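Local coordinates for citrate lyase subunit beta-like protein (PDB 6CHU) that is a magnesium-dependent, homotrimeric lyase of the HpcH/HpaI aldolase family with a TIM-barrel fold, implicated in itaconate dissimilation and leucine catabolism, at residues V70-A75 with I116-T121; Y93-L98 with P136-M141; P16-C21 with G182-D187; A105-L110 with A129-A134; V39-E44 with T62-E67. All blocks are in the same frame, centred on the assembly; numbering follows the deposited sequence. Where two conformers were deposited one is given.

Contact 1. Residues V70-A75 with I116-T121; sequences VVRINA and IALVET. With MG (magnesium ion), chain B; ACT (acetate ion), chain F; ACT (acetate ion), chain E.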
# COMPACT_ATOMS: atom_id res chain seq x y z
N VAL A 70 21.89 -8.78 -18.68
CA VAL A 70 20.48 -8.57 -19.00
C VAL A 70 20.39 -7.36 -19.93
O VAL A 70 21.20 -6.44 -19.85
CB VAL A 70 19.66 -8.35 -17.70
CG1 VAL A 70 18.22 -7.91 -18.00
CG2 VAL A 70 19.67 -9.60 -16.84
N VAL A 71 19.40 -7.37 -20.84
CA VAL A 71 19.25 -6.28 -21.80
C VAL A 71 17.95 -5.55 -21.50
O VAL A 71 16.87 -6.16 -21.53
CB VAL A 71 19.27 -6.79 -23.25
CG1 VAL A 71 19.12 -5.63 -24.24
CG2 VAL A 71 20.58 -7.55 -23.53
N ARG A 72 18.03 -4.25 -21.20
CA ARG A 72 16.82 -3.45 -21.07
C ARG A 72 16.37 -2.99 -22.45
O ARG A 72 17.09 -2.26 -23.14
CB ARG A 72 16.99 -2.24 -20.14
CG ARG A 72 15.64 -1.49 -20.01
CD ARG A 72 15.56 -0.53 -18.82
NE ARG A 72 16.35 0.69 -19.02
CZ ARG A 72 16.24 1.77 -18.24
NH1 ARG A 72 15.36 1.76 -17.24
NH2 ARG A 72 16.99 2.85 -18.45
N ILE A 73 15.19 -3.46 -22.86
CA ILE A 73 14.60 -3.09 -24.14
C ILE A 73 13.70 -1.89 -23.93
O ILE A 73 13.61 -1.35 -22.83
CB ILE A 73 13.84 -4.28 -24.77
CG1 ILE A 73 12.67 -4.70 -23.88
CG2 ILE A 73 14.80 -5.45 -25.01
CD1 ILE A 73 11.89 -5.95 -24.40
N ASN A 74 13.03 -1.45 -24.99
CA ASN A 74 12.12 -0.32 -24.91
C ASN A 74 10.71 -0.80 -24.60
O ASN A 74 10.43 -2.01 -24.54
CB ASN A 74 12.21 0.49 -26.20
CG ASN A 74 13.48 1.33 -26.26
OD1 ASN A 74 13.51 2.45 -25.77
ND2 ASN A 74 14.55 0.77 -26.82
N ALA A 75 9.81 0.15 -24.34
CA ALA A 75 8.53 -0.19 -23.74
C ALA A 75 7.61 -0.91 -24.72
O ALA A 75 7.77 -0.83 -25.95
CB ALA A 75 7.84 1.07 -23.20
N ILE A 116 12.50 -9.35 -16.67
CA ILE A 116 12.48 -8.54 -15.45
C ILE A 116 11.58 -7.35 -15.74
O ILE A 116 11.91 -6.51 -16.58
CB ILE A 116 13.89 -8.11 -15.04
CG1 ILE A 116 14.74 -9.36 -14.80
CG2 ILE A 116 13.85 -7.22 -13.77
CD1 ILE A 116 16.20 -9.10 -14.55
N ALA A 117 10.44 -7.29 -15.07
CA ALA A 117 9.47 -6.22 -15.30
C ALA A 117 9.84 -5.03 -14.42
O ALA A 117 9.95 -5.16 -13.19
CB ALA A 117 8.05 -6.70 -14.99
N LEU A 118 10.05 -3.88 -15.05
CA LEU A 118 10.39 -2.64 -14.36
C LEU A 118 9.11 -1.83 -14.28
O LEU A 118 8.66 -1.25 -15.28
CB LEU A 118 11.52 -1.91 -15.08
CG LEU A 118 11.78 -0.45 -14.70
CD1 LEU A 118 12.03 -0.30 -13.20
CD2 LEU A 118 12.99 0.08 -15.51
N VAL A 119 8.50 -1.81 -13.10
CA VAL A 119 7.28 -1.06 -12.84
C VAL A 119 7.65 0.37 -12.45
O VAL A 119 8.37 0.59 -11.47
CB VAL A 119 6.44 -1.74 -11.75
CG1 VAL A 119 5.27 -0.84 -11.31
CG2 VAL A 119 5.91 -3.09 -12.25
N GLU A 120 7.17 1.34 -13.23
CA GLU A 120 7.50 2.74 -13.03
C GLU A 120 6.37 3.64 -13.51
O GLU A 120 6.60 4.78 -13.92
CB GLU A 120 8.84 3.10 -13.73
CG GLU A 120 8.93 2.61 -15.17
CD GLU A 120 10.32 2.73 -15.76
OE1 GLU A 120 11.17 3.46 -15.18
OE2 GLU A 120 10.57 2.08 -16.82
N THR A 121 5.13 3.13 -13.48
CA THR A 121 3.93 3.90 -13.78
C THR A 121 2.83 3.43 -12.84
O THR A 121 2.92 2.34 -12.26
CB THR A 121 3.45 3.72 -15.23
OG1 THR A 121 2.97 2.38 -15.41
CG2 THR A 121 4.56 4.01 -16.23
MG MG B . 12.74 4.63 -15.97
C ACT F . 14.60 3.27 -14.03
O ACT F . 14.02 3.58 -12.95
OXT ACT F . 14.20 3.45 -15.22
CH3 ACT F . 16.01 2.62 -13.89
C ACT E . 17.91 5.22 -16.13
O ACT E . 18.05 6.06 -15.20
OXT ACT E . 16.88 4.96 -16.80
CH3 ACT E . 19.20 4.40 -16.50
O HOH W 1 12.62 3.51 -17.72
O HOH W 2 12.78 5.69 -14.06
O HOH W 3 14.20 5.88 -16.86
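The magnesium and substrate site of the TIM barrel is where Arg72 and Leu118 meet, at the C-terminal ends of parallel strands 69-72 and 114-119. Strand 95-98 lies between these two, so side chains inside the barrel, not backbone hydrogen bonds, join the segments. Arg72 NH1 and Leu118 CD2 are 3.4 Å apart, the methyl lying at the edge of the guanidinium, close to its plane. A bend at chi3 (73°) breaks the otherwise extended Arg72 chain and turns its end toward the two acetates.

Both acetates also lie at the edge of the group, near its plane. NH1 of Arg72 gives a hydrogen bond of 2.9 Å to OXT of acetate F, moderately bent (N-H...O 146°), whereas Arg72 NH2 reaches OXT of acetate E at 2.7 Å and almost straight (174°). Two carboxylates are thus gripped by different nitrogens of one guanidinium, consistent with Arg72 being a substrate-binding residue. Asp42 also holds NE in a salt bridge, which helps to fix the rotation of the group.

OXT of acetate F also coordinates magnesium at 2.0 Å. Glu120 OE1 binds the metal at 2.1 Å, with Asp146 and three waters completing six ligands. Glu120 OE2 stays off the ion, probably accepting a hydrogen bond from metal-bound water 1 (2.7 Å), and accepts another from the backbone N of Lys100. Deeper in the barrel, the contact closes on a purely apolar touch: Ile116 CD1 rests 4.2 Å from Val70 CG1.

Contact 2. Residues Y93-L98 with P136-M141; sequences YTTVML and PTVGMM. With EDO (1,2-ethanediol), chain G.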
# COMPACT_ATOMS: atom_id res chain seq x y z
N TYR A 93 21.80 -13.51 -25.48
CA TYR A 93 21.09 -13.09 -24.28
C TYR A 93 19.72 -13.75 -24.23
O TYR A 93 19.08 -13.98 -25.26
CB TYR A 93 20.97 -11.57 -24.24
CG TYR A 93 22.32 -10.90 -24.31
CD1 TYR A 93 23.30 -11.17 -23.35
CD2 TYR A 93 22.64 -10.02 -25.33
CE1 TYR A 93 24.55 -10.58 -23.42
CE2 TYR A 93 23.89 -9.41 -25.40
CZ TYR A 93 24.84 -9.70 -24.44
OH TYR A 93 26.08 -9.11 -24.50
N THR A 94 19.29 -14.09 -23.02
CA THR A 94 18.02 -14.76 -22.78
C THR A 94 17.06 -13.94 -21.94
O THR A 94 15.86 -14.27 -21.91
CB THR A 94 18.25 -16.08 -22.04
OG1 THR A 94 18.80 -15.79 -20.74
CG2 THR A 94 19.19 -16.98 -22.79
N THR A 95 17.53 -12.90 -21.26
CA THR A 95 16.74 -12.21 -20.25
C THR A 95 16.68 -10.73 -20.59
O THR A 95 17.72 -10.10 -20.83
CB THR A 95 17.35 -12.43 -18.86
OG1 THR A 95 17.40 -13.84 -18.59
CG2 THR A 95 16.52 -11.74 -17.76
N VAL A 96 15.47 -10.19 -20.65
CA VAL A 96 15.26 -8.78 -20.95
C VAL A 96 14.61 -8.09 -19.76
O VAL A 96 13.89 -8.70 -18.97
CB VAL A 96 14.42 -8.57 -22.23
CG1 VAL A 96 15.15 -9.11 -23.46
CG2 VAL A 96 13.03 -9.21 -22.08
N MET A 97 14.85 -6.79 -19.66
CA MET A 97 14.20 -5.93 -18.70
C MET A 97 13.21 -5.06 -19.46
O MET A 97 13.59 -4.38 -20.42
CB MET A 97 15.21 -5.07 -17.94
CG MET A 97 14.56 -4.10 -16.95
SD MET A 97 15.78 -3.13 -16.02
CE MET A 97 16.46 -4.37 -14.93
N LEU A 98 11.94 -5.10 -19.04
CA LEU A 98 10.87 -4.39 -19.71
C LEU A 98 10.53 -3.11 -18.95
O LEU A 98 9.95 -3.20 -17.85
CB LEU A 98 9.63 -5.28 -19.82
CG LEU A 98 8.38 -4.59 -20.39
CD1 LEU A 98 8.56 -4.26 -21.85
CD2 LEU A 98 7.13 -5.45 -20.15
N PRO A 136 6.59 -15.57 -18.02
CA PRO A 136 7.98 -15.19 -18.32
C PRO A 136 8.69 -14.45 -17.20
O PRO A 136 9.92 -14.32 -17.27
CB PRO A 136 7.85 -14.30 -19.56
CG PRO A 136 6.54 -14.71 -20.17
CD PRO A 136 5.67 -14.91 -18.96
N THR A 137 7.98 -13.94 -16.20
CA THR A 137 8.60 -13.04 -15.23
C THR A 137 9.58 -13.80 -14.35
O THR A 137 9.25 -14.85 -13.79
CB THR A 137 7.54 -12.35 -14.37
OG1 THR A 137 6.66 -11.58 -15.21
CG2 THR A 137 8.18 -11.43 -13.32
N VAL A 138 10.80 -13.27 -14.24
CA VAL A 138 11.77 -13.79 -13.28
C VAL A 138 12.17 -12.75 -12.24
O VAL A 138 12.81 -13.12 -11.25
CB VAL A 138 13.04 -14.34 -13.98
CG1 VAL A 138 12.67 -15.51 -14.91
CG2 VAL A 138 13.79 -13.24 -14.74
N GLY A 139 11.78 -11.49 -12.41
CA GLY A 139 12.09 -10.47 -11.43
C GLY A 139 11.19 -9.27 -11.60
O GLY A 139 10.61 -9.04 -12.67
N MET A 140 11.06 -8.49 -10.51
CA MET A 140 10.35 -7.22 -10.51
C MET A 140 11.30 -6.14 -10.02
O MET A 140 11.99 -6.33 -9.01
CB MET A 140 9.13 -7.25 -9.59
CG MET A 140 8.11 -8.36 -9.87
SD MET A 140 7.14 -7.97 -11.35
CE MET A 140 6.13 -6.62 -10.75
N MET A 141 11.33 -5.03 -10.74
CA MET A 141 12.04 -3.83 -10.34
C MET A 141 11.05 -2.68 -10.28
O MET A 141 9.96 -2.74 -10.87
CB MET A 141 13.17 -3.52 -11.34
CG MET A 141 14.12 -2.41 -10.93
SD MET A 141 15.33 -2.17 -12.24
CE MET A 141 16.04 -0.61 -11.70
C1 EDO G . 17.59 -14.21 -28.75
O1 EDO G . 18.80 -14.45 -28.02
C2 EDO G . 16.77 -13.15 -28.03
O2 EDO G . 15.45 -13.13 -28.57
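On the inner side of the barrel wall, Thr95 and Met97 of strand 95-98 face Val138 and Met141 of strand 137-142, with CA atoms 8.7 Å apart for Thr95-Val138 and 8.8 Å for Met97-Gly139. Such spacing is too wide for backbone pairing: strand 114-119 runs between the two, and this is a contact of next-but-one strands in the TIM barrel. Val138, with a psi of -10°, departs from the extended form, and accordingly Val138 and Met141, three apart, both point toward strand 95-98.

The two methionines carry most of the contact. Met97 is extended as far as its sulfur and then turns at chi3 (-72°), bringing CE within 3.7 Å of Met141 SD, while the sulfurs Met97 SD and Met141 SD stand 3.9 Å apart. Met141 keeps a fully extended chain, presenting the flank of its thioether. Nearer the N-terminal end of the strands, Thr95 CG2 meets Val138 CG2 at 4.3 Å, a looser methyl contact. Thr95 OG1 shares a 3.2 Å hydrogen bond with Thr94 OG1.

No polar atom bridges the segments, so dispersion between thioethers and methyls accounts for the contact. Met97 touches Arg72, and Met141 comes within about 4 Å of a bound acetate at the nearest atoms, consistent with the methionine pair forming an apolar patch beside the charged substrate and metal site.

Contact 3. Residues P16-C21 with G182-D187; sequences PGWLFC and GRLALD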
# COMPACT_ATOMS: atom_id res chain seq x y z
N PRO A 16 24.46 -8.96 -5.48
CA PRO A 16 23.36 -7.99 -5.50
C PRO A 16 23.65 -6.71 -6.27
O PRO A 16 22.76 -5.86 -6.36
CB PRO A 16 23.19 -7.68 -4.00
CG PRO A 16 24.60 -7.76 -3.47
CD PRO A 16 25.29 -8.85 -4.27
N GLY A 17 24.85 -6.55 -6.82
CA GLY A 17 25.19 -5.28 -7.45
C GLY A 17 25.02 -5.32 -8.95
O GLY A 17 25.88 -5.84 -9.66
N TRP A 18 23.91 -4.78 -9.43
CA TRP A 18 23.60 -4.71 -10.84
C TRP A 18 23.87 -3.30 -11.34
O TRP A 18 23.65 -2.32 -10.63
CB TRP A 18 22.15 -5.09 -11.11
CG TRP A 18 21.83 -6.53 -10.88
CD1 TRP A 18 22.39 -7.37 -9.96
CD2 TRP A 18 20.84 -7.30 -11.57
NE1 TRP A 18 21.81 -8.62 -10.04
CE2 TRP A 18 20.87 -8.60 -11.04
CE3 TRP A 18 19.95 -7.01 -12.61
CZ2 TRP A 18 20.02 -9.62 -11.50
CZ3 TRP A 18 19.12 -8.02 -13.07
CH2 TRP A 18 19.16 -9.30 -12.52
N LEU A 19 24.34 -3.20 -12.59
CA LEU A 19 24.84 -1.92 -13.10
C LEU A 19 24.32 -1.68 -14.51
O LEU A 19 24.59 -2.48 -15.41
CB LEU A 19 26.37 -1.89 -13.07
CG LEU A 19 27.05 -0.70 -13.72
CD1 LEU A 19 26.61 0.59 -13.04
CD2 LEU A 19 28.56 -0.84 -13.66
N PHE A 20 23.59 -0.58 -14.69
CA PHE A 20 23.24 -0.13 -16.03
C PHE A 20 24.50 0.31 -16.78
O PHE A 20 25.35 1.02 -16.24
CB PHE A 20 22.27 1.05 -15.99
CG PHE A 20 20.83 0.66 -15.82
CD1 PHE A 20 20.11 0.08 -16.86
CD2 PHE A 20 20.18 0.94 -14.62
CE1 PHE A 20 18.77 -0.25 -16.69
CE2 PHE A 20 18.85 0.60 -14.44
CZ PHE A 20 18.13 0.00 -15.48
N CYS A 21 24.59 -0.10 -18.05
CA CYS A 21 25.60 0.41 -18.97
C CYS A 21 24.89 0.73 -20.28
O CYS A 21 24.32 -0.19 -20.90
CB CYS A 21 26.72 -0.61 -19.19
SG CYS A 21 28.04 -0.09 -20.30
N GLY A 182 7.72 -15.81 -6.22
CA GLY A 182 9.05 -16.38 -6.29
C GLY A 182 10.00 -15.66 -7.22
O GLY A 182 10.96 -16.27 -7.71
N ARG A 183 9.76 -14.38 -7.49
CA ARG A 183 10.61 -13.62 -8.41
C ARG A 183 11.70 -12.88 -7.65
O ARG A 183 11.58 -12.61 -6.45
CB ARG A 183 9.78 -12.62 -9.22
CG ARG A 183 8.42 -13.16 -9.73
CD ARG A 183 8.58 -14.45 -10.55
NE ARG A 183 7.37 -14.71 -11.32
CZ ARG A 183 7.10 -15.88 -11.91
NH1 ARG A 183 7.94 -16.90 -11.78
NH2 ARG A 183 5.97 -16.03 -12.60
N LEU A 184 12.77 -12.54 -8.37
CA LEU A 184 13.77 -11.63 -7.82
C LEU A 184 13.14 -10.26 -7.59
O LEU A 184 12.32 -9.80 -8.38
CB LEU A 184 14.95 -11.47 -8.77
CG LEU A 184 16.15 -12.40 -8.78
CD1 LEU A 184 17.22 -11.73 -9.64
CD2 LEU A 184 16.68 -12.62 -7.40
N ALA A 185 13.56 -9.59 -6.50
CA ALA A 185 13.12 -8.23 -6.22
C ALA A 185 14.31 -7.29 -6.36
O ALA A 185 15.32 -7.46 -5.67
CB ALA A 185 12.52 -8.12 -4.81
N LEU A 186 14.18 -6.30 -7.24
CA LEU A 186 15.26 -5.35 -7.52
C LEU A 186 14.84 -3.96 -7.05
O LEU A 186 13.78 -3.45 -7.45
CB LEU A 186 15.58 -5.32 -9.02
CG LEU A 186 16.16 -6.58 -9.68
CD1 LEU A 186 15.08 -7.65 -9.88
CD2 LEU A 186 16.73 -6.19 -11.02
N ASP A 187 15.68 -3.33 -6.22
CA ASP A 187 15.37 -2.00 -5.71
C ASP A 187 15.84 -0.93 -6.68
O ASP A 187 16.78 -1.13 -7.46
CB ASP A 187 16.02 -1.79 -4.33
CG ASP A 187 15.33 -0.70 -3.52
OD1 ASP A 187 14.14 -0.43 -3.72
OD2 ASP A 187 16.01 -0.09 -2.66
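An indole inside the barrel spans the gap between strands that are not neighbours: Trp18, on strand 17-22, receives a CH-pi contact from Leu186 of strand 184-187. Leu186 CD2 sits 4.0 Å from the centroid of the six-membered ring of Trp18, 29° off the ring normal, so the methyl lies over a face but displaced toward the rim. The nearest ring atom bears this out, with Leu186 CD2 to Trp18 CZ3 at 3.6 Å. The two side chains cross at about a right angle.

Leu184, two residues earlier on the same strand, approaches the indole obliquely, its CD1 4.0 Å from Trp18 CZ2. One ring serves both leucines through different atoms of its benzo half. The CB of Trp18 points toward strand 184-187, and with CG anti to the carbonyl carbon (chi1 -69°) the ring reaches both leucines. Every touching group is buried and apolar.

Strand 213-216 runs between the segments and closes the TIM barrel; its Val213 touches both Trp18 and Leu186. On the far flank of strand 17-22, Val38 and Ile40 of strand 38-42 pack against the indole. Strand 184-187 follows helix 165-180, which ends in a Schellman motif with Gly182 as its C-prime residue.

Contact 4. Residues A105-L110 with A129-A134; sequences AQVIEL and AEIAAA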
# COMPACT_ATOMS: atom_id res chain seq x y z
N ALA A 105 0.07 -9.05 -20.18
CA ALA A 105 0.15 -9.24 -21.63
C ALA A 105 1.46 -8.67 -22.20
O ALA A 105 2.03 -9.24 -23.13
CB ALA A 105 -1.06 -8.61 -22.31
N GLN A 106 1.94 -7.54 -21.65
CA GLN A 106 3.21 -6.99 -22.12
C GLN A 106 4.37 -7.94 -21.82
O GLN A 106 5.32 -8.03 -22.60
CB GLN A 106 3.48 -5.62 -21.50
CG GLN A 106 2.74 -4.48 -22.18
CD GLN A 106 3.11 -3.13 -21.58
OE1 GLN A 106 3.74 -3.07 -20.52
NE2 GLN A 106 2.74 -2.06 -22.27
N VAL A 107 4.30 -8.63 -20.67
CA VAL A 107 5.34 -9.59 -20.34
C VAL A 107 5.22 -10.82 -21.22
O VAL A 107 6.22 -11.33 -21.76
CB VAL A 107 5.28 -9.96 -18.84
CG1 VAL A 107 6.28 -11.08 -18.53
CG2 VAL A 107 5.56 -8.74 -17.97
N ILE A 108 4.00 -11.31 -21.41
CA ILE A 108 3.78 -12.53 -22.19
C ILE A 108 4.22 -12.35 -23.63
O ILE A 108 4.73 -13.29 -24.26
CB ILE A 108 2.31 -12.95 -22.06
CG1 ILE A 108 2.04 -13.48 -20.65
CG2 ILE A 108 1.92 -14.01 -23.12
CD1 ILE A 108 0.57 -13.57 -20.30
N GLU A 109 4.07 -11.14 -24.19
CA GLU A 109 4.46 -11.00 -25.59
C GLU A 109 5.97 -11.06 -25.79
O GLU A 109 6.43 -11.06 -26.94
CB GLU A 109 3.89 -9.71 -26.19
CG GLU A 109 4.37 -8.42 -25.59
CD GLU A 109 3.71 -7.21 -26.22
OE1 GLU A 109 3.98 -6.06 -25.79
OE2 GLU A 109 2.90 -7.40 -27.15
N LEU A 110 6.75 -11.13 -24.71
CA LEU A 110 8.19 -11.32 -24.78
C LEU A 110 8.62 -12.78 -24.63
O LEU A 110 9.81 -13.06 -24.79
CB LEU A 110 8.88 -10.47 -23.69
CG LEU A 110 8.59 -8.97 -23.78
CD1 LEU A 110 9.17 -8.18 -22.59
CD2 LEU A 110 9.10 -8.41 -25.13
N ALA A 129 0.76 -7.47 -9.20
CA ALA A 129 0.61 -8.91 -8.95
C ALA A 129 0.41 -9.68 -10.25
O ALA A 129 0.97 -10.77 -10.43
CB ALA A 129 -0.57 -9.16 -8.00
N GLU A 130 -0.39 -9.14 -11.17
CA GLU A 130 -0.60 -9.82 -12.45
C GLU A 130 0.69 -9.86 -13.26
O GLU A 130 0.97 -10.85 -13.95
CB GLU A 130 -1.71 -9.11 -13.22
CG GLU A 130 -3.12 -9.23 -12.58
CD GLU A 130 -3.27 -8.57 -11.19
OE1 GLU A 130 -2.55 -7.58 -10.86
OE2 GLU A 130 -4.13 -9.06 -10.42
N ILE A 131 1.48 -8.79 -13.20
CA ILE A 131 2.76 -8.76 -13.90
C ILE A 131 3.72 -9.78 -13.31
O ILE A 131 4.39 -10.54 -14.03
CB ILE A 131 3.33 -7.33 -13.85
CG1 ILE A 131 2.44 -6.39 -14.67
CG2 ILE A 131 4.74 -7.30 -14.37
CD1 ILE A 131 2.77 -4.90 -14.46
N ALA A 132 3.81 -9.82 -11.98
CA ALA A 132 4.72 -10.77 -11.33
C ALA A 132 4.34 -12.22 -11.59
O ALA A 132 5.21 -13.09 -11.69
CB ALA A 132 4.77 -10.50 -9.82
N ALA A 133 3.04 -12.51 -11.68
CA ALA A 133 2.58 -13.88 -11.86
C ALA A 133 2.74 -14.37 -13.29
O ALA A 133 2.63 -15.59 -13.53
CB ALA A 133 1.11 -13.99 -11.44
N ALA A 134 2.96 -13.47 -14.25
CA ALA A 134 3.08 -13.87 -15.66
C ALA A 134 4.20 -14.88 -15.83
O ALA A 134 5.26 -14.76 -15.23
CB ALA A 134 3.34 -12.63 -16.52
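Val107 makes the tight half of this packing between helices 104-108 and 128-133, two members of the helical layer outside the TIM barrel. Its branches divide the work. Val107 CG2 meets Ile131 CG2 at 4.0 Å, the side chains crossing at about a right angle, while CG1, anti to the backbone N (chi1 174°), comes 3.9 Å from Ala134 CB. The CB atoms of Val107 and Ala134 are themselves only 4.0 Å apart, evidence of close approach at a small residue.

The solvent side is looser. Ile108 is exposed, and its single touch is Ile108 CG1 to Ala134 CB at 4.4 Å. Even so, Ile108 and Ala134 have the nearest CA atoms of the two segments, 6.7 Å apart: the backbones converge at Ala134, whose methyl meets both Val107 and Ile108. The turn there is held by Ala134 N, which bonds to Ile131 O at 3.3 Å and more weakly to Glu130 O.

Beneath the tight half lie the strands: Val107 touches Val115 and Thr137, and Ile131 touches Ala117 and Met140. Ala129, on helix 128-133, packs on Val126 of a neighbouring subunit. With no hydrogen bond or charge between the segments, the contact rests on dispersion and the burial of apolar surface, Val107 and Ile108 meeting the methyl of Ala134, and Val107 also the CG2 of Ile131, in a strip that grades from buried core to surface.

Contact 5. Residues V39-E44 with T62-E67; sequences VILDLE and TPLDPE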
# COMPACT_ATOMS: atom_id res chain seq x y z
N VAL A 39 25.37 -6.99 -15.38
CA VAL A 39 25.30 -5.78 -16.19
C VAL A 39 23.95 -5.74 -16.90
O VAL A 39 23.51 -6.74 -17.47
CB VAL A 39 26.45 -5.72 -17.20
CG1 VAL A 39 26.28 -4.55 -18.16
CG2 VAL A 39 27.80 -5.63 -16.48
N ILE A 40 23.31 -4.58 -16.88
CA ILE A 40 22.10 -4.33 -17.67
C ILE A 40 22.53 -3.50 -18.87
O ILE A 40 22.75 -2.29 -18.74
CB ILE A 40 21.01 -3.62 -16.86
CG1 ILE A 40 20.71 -4.34 -15.55
CG2 ILE A 40 19.74 -3.49 -17.71
CD1 ILE A 40 19.95 -3.46 -14.55
N LEU A 41 22.65 -4.12 -20.04
CA LEU A 41 22.96 -3.36 -21.24
C LEU A 41 21.67 -2.67 -21.69
O LEU A 41 20.64 -3.33 -21.87
CB LEU A 41 23.53 -4.25 -22.34
CG LEU A 41 24.92 -4.86 -22.06
CD1 LEU A 41 25.28 -5.90 -23.13
CD2 LEU A 41 26.02 -3.79 -21.98
N ASP A 42 21.72 -1.35 -21.81
CA ASP A 42 20.52 -0.53 -21.86
C ASP A 42 20.27 -0.04 -23.28
O ASP A 42 21.11 0.65 -23.86
CB ASP A 42 20.65 0.65 -20.90
CG ASP A 42 19.34 1.36 -20.68
OD1 ASP A 42 18.28 0.81 -21.09
OD2 ASP A 42 19.37 2.46 -20.10
N LEU A 43 19.11 -0.39 -23.83
CA LEU A 43 18.63 0.18 -25.07
C LEU A 43 17.57 1.26 -24.85
O LEU A 43 17.15 1.91 -25.82
CB LEU A 43 18.04 -0.92 -25.98
CG LEU A 43 18.96 -2.09 -26.33
CD1 LEU A 43 18.13 -3.19 -27.03
CD2 LEU A 43 20.11 -1.64 -27.22
N GLU A 44 17.13 1.47 -23.61
CA GLU A 44 16.08 2.45 -23.35
C GLU A 44 16.67 3.78 -22.87
O GLU A 44 17.47 4.39 -23.58
CB GLU A 44 15.05 1.90 -22.35
CG GLU A 44 13.69 2.63 -22.42
CD GLU A 44 13.13 3.04 -21.06
OE1 GLU A 44 13.91 3.13 -20.08
OE2 GLU A 44 11.91 3.28 -20.97
N THR A 62 29.70 -6.59 -29.52
CA THR A 62 30.56 -6.61 -28.34
C THR A 62 29.85 -7.41 -27.26
O THR A 62 29.22 -6.85 -26.35
CB THR A 62 30.89 -5.19 -27.88
OG1 THR A 62 31.47 -4.46 -28.98
CG2 THR A 62 31.87 -5.20 -26.72
N PRO A 63 29.94 -8.74 -27.31
CA PRO A 63 29.17 -9.57 -26.38
C PRO A 63 29.78 -9.61 -24.99
O PRO A 63 31.00 -9.55 -24.80
CB PRO A 63 29.21 -10.96 -27.04
CG PRO A 63 30.46 -10.95 -27.84
CD PRO A 63 30.66 -9.55 -28.32
N LEU A 64 28.90 -9.71 -24.00
CA LEU A 64 29.24 -9.98 -22.61
C LEU A 64 28.73 -11.36 -22.23
O LEU A 64 28.00 -12.00 -22.99
CB LEU A 64 28.66 -8.90 -21.68
CG LEU A 64 29.28 -7.50 -21.72
CD1 LEU A 64 28.63 -6.60 -20.66
CD2 LEU A 64 30.79 -7.58 -21.51
N ASP A 65 29.13 -11.83 -21.05
CA ASP A 65 28.72 -13.14 -20.56
C ASP A 65 27.21 -13.18 -20.38
O ASP A 65 26.67 -12.47 -19.52
CB ASP A 65 29.43 -13.45 -19.23
CG ASP A 65 29.11 -14.83 -18.69
OD1 ASP A 65 28.28 -15.56 -19.27
OD2 ASP A 65 29.71 -15.20 -17.66
N PRO A 66 26.48 -13.99 -21.15
CA PRO A 66 25.02 -14.02 -21.02
C PRO A 66 24.54 -14.60 -19.70
O PRO A 66 23.37 -14.40 -19.36
CB PRO A 66 24.57 -14.87 -22.21
CG PRO A 66 25.72 -15.74 -22.49
CD PRO A 66 26.95 -14.93 -22.19
N GLU A 67 25.39 -15.30 -18.94
CA GLU A 67 25.01 -15.73 -17.59
C GLU A 67 24.94 -14.57 -16.60
O GLU A 67 24.38 -14.73 -15.51
CB GLU A 67 25.99 -16.78 -17.07
CG GLU A 67 26.16 -17.99 -17.98
CD GLU A 67 24.85 -18.71 -18.26
OE1 GLU A 67 23.96 -18.69 -17.38
OE2 GLU A 67 24.72 -19.28 -19.36
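Leu64 CD1 is the focus of this contact, lying 4.0 Å from Val39 CG1 and 4.1 Å from Leu41 CD2. Leu64 crosses Val39 at about a right angle and Leu41 at a slant, and one methyl serves both because Val39 and Leu41, two apart on a strand, point the same way. In Leu64 CG lies anti to the carbonyl carbon (chi1 -71°), sending CD1 toward the strand. Phe29 of helix 29-35 also touches Leu64 and Leu41.

The backbone of Leu64 is held as well, its N bonding to the hydroxyl of Tyr93. Here the loop 62-67 follows helix 52-61 and leads into strand 69-72, which pairs in parallel with strand 38-42; the contact therefore lies inside a beta-alpha-beta crossover of the TIM barrel, on its outer face. An Asx turn shapes the loop: Glu67 N donates to Asp65 OD1 at 2.9 Å.

A second Asx turn begins at the last residue of the strand, Glu44 N to Asp42 OD1, 2.8 Å with an N-H...O angle of 153°, the N-H coming from above the carboxylate plane (58° out of it). Glu44 OE2 pairs with Lys100 NZ in a salt bridge.

Overall arrangement
Contacts 1, 2 and 3 join strands of one eight-stranded barrel, contact 5 a strand and a loop. Contact 1 holds the magnesium site, and contact 2, its centre 8 Å away, supplies the strand between its segments, with Ile116 N to Val96 O at 2.8 Å. Contact 3 meets contact 1 inside the barrel, where Trp18 CZ3 is 3.4 Å from Ile116 CD1. Contact 5 joins contact 1 by Val70 O to Leu41 N at 2.7 Å and faces outward. Contact 4 sits outside contacts 1 and 2, Ala117 CB to Ile131 CG2 being 3.4 Å, and the Ile131 side chain is about 14 Å from magnesium (nearest atom). The centres of contacts 4 and 5 are about 22 Å apart.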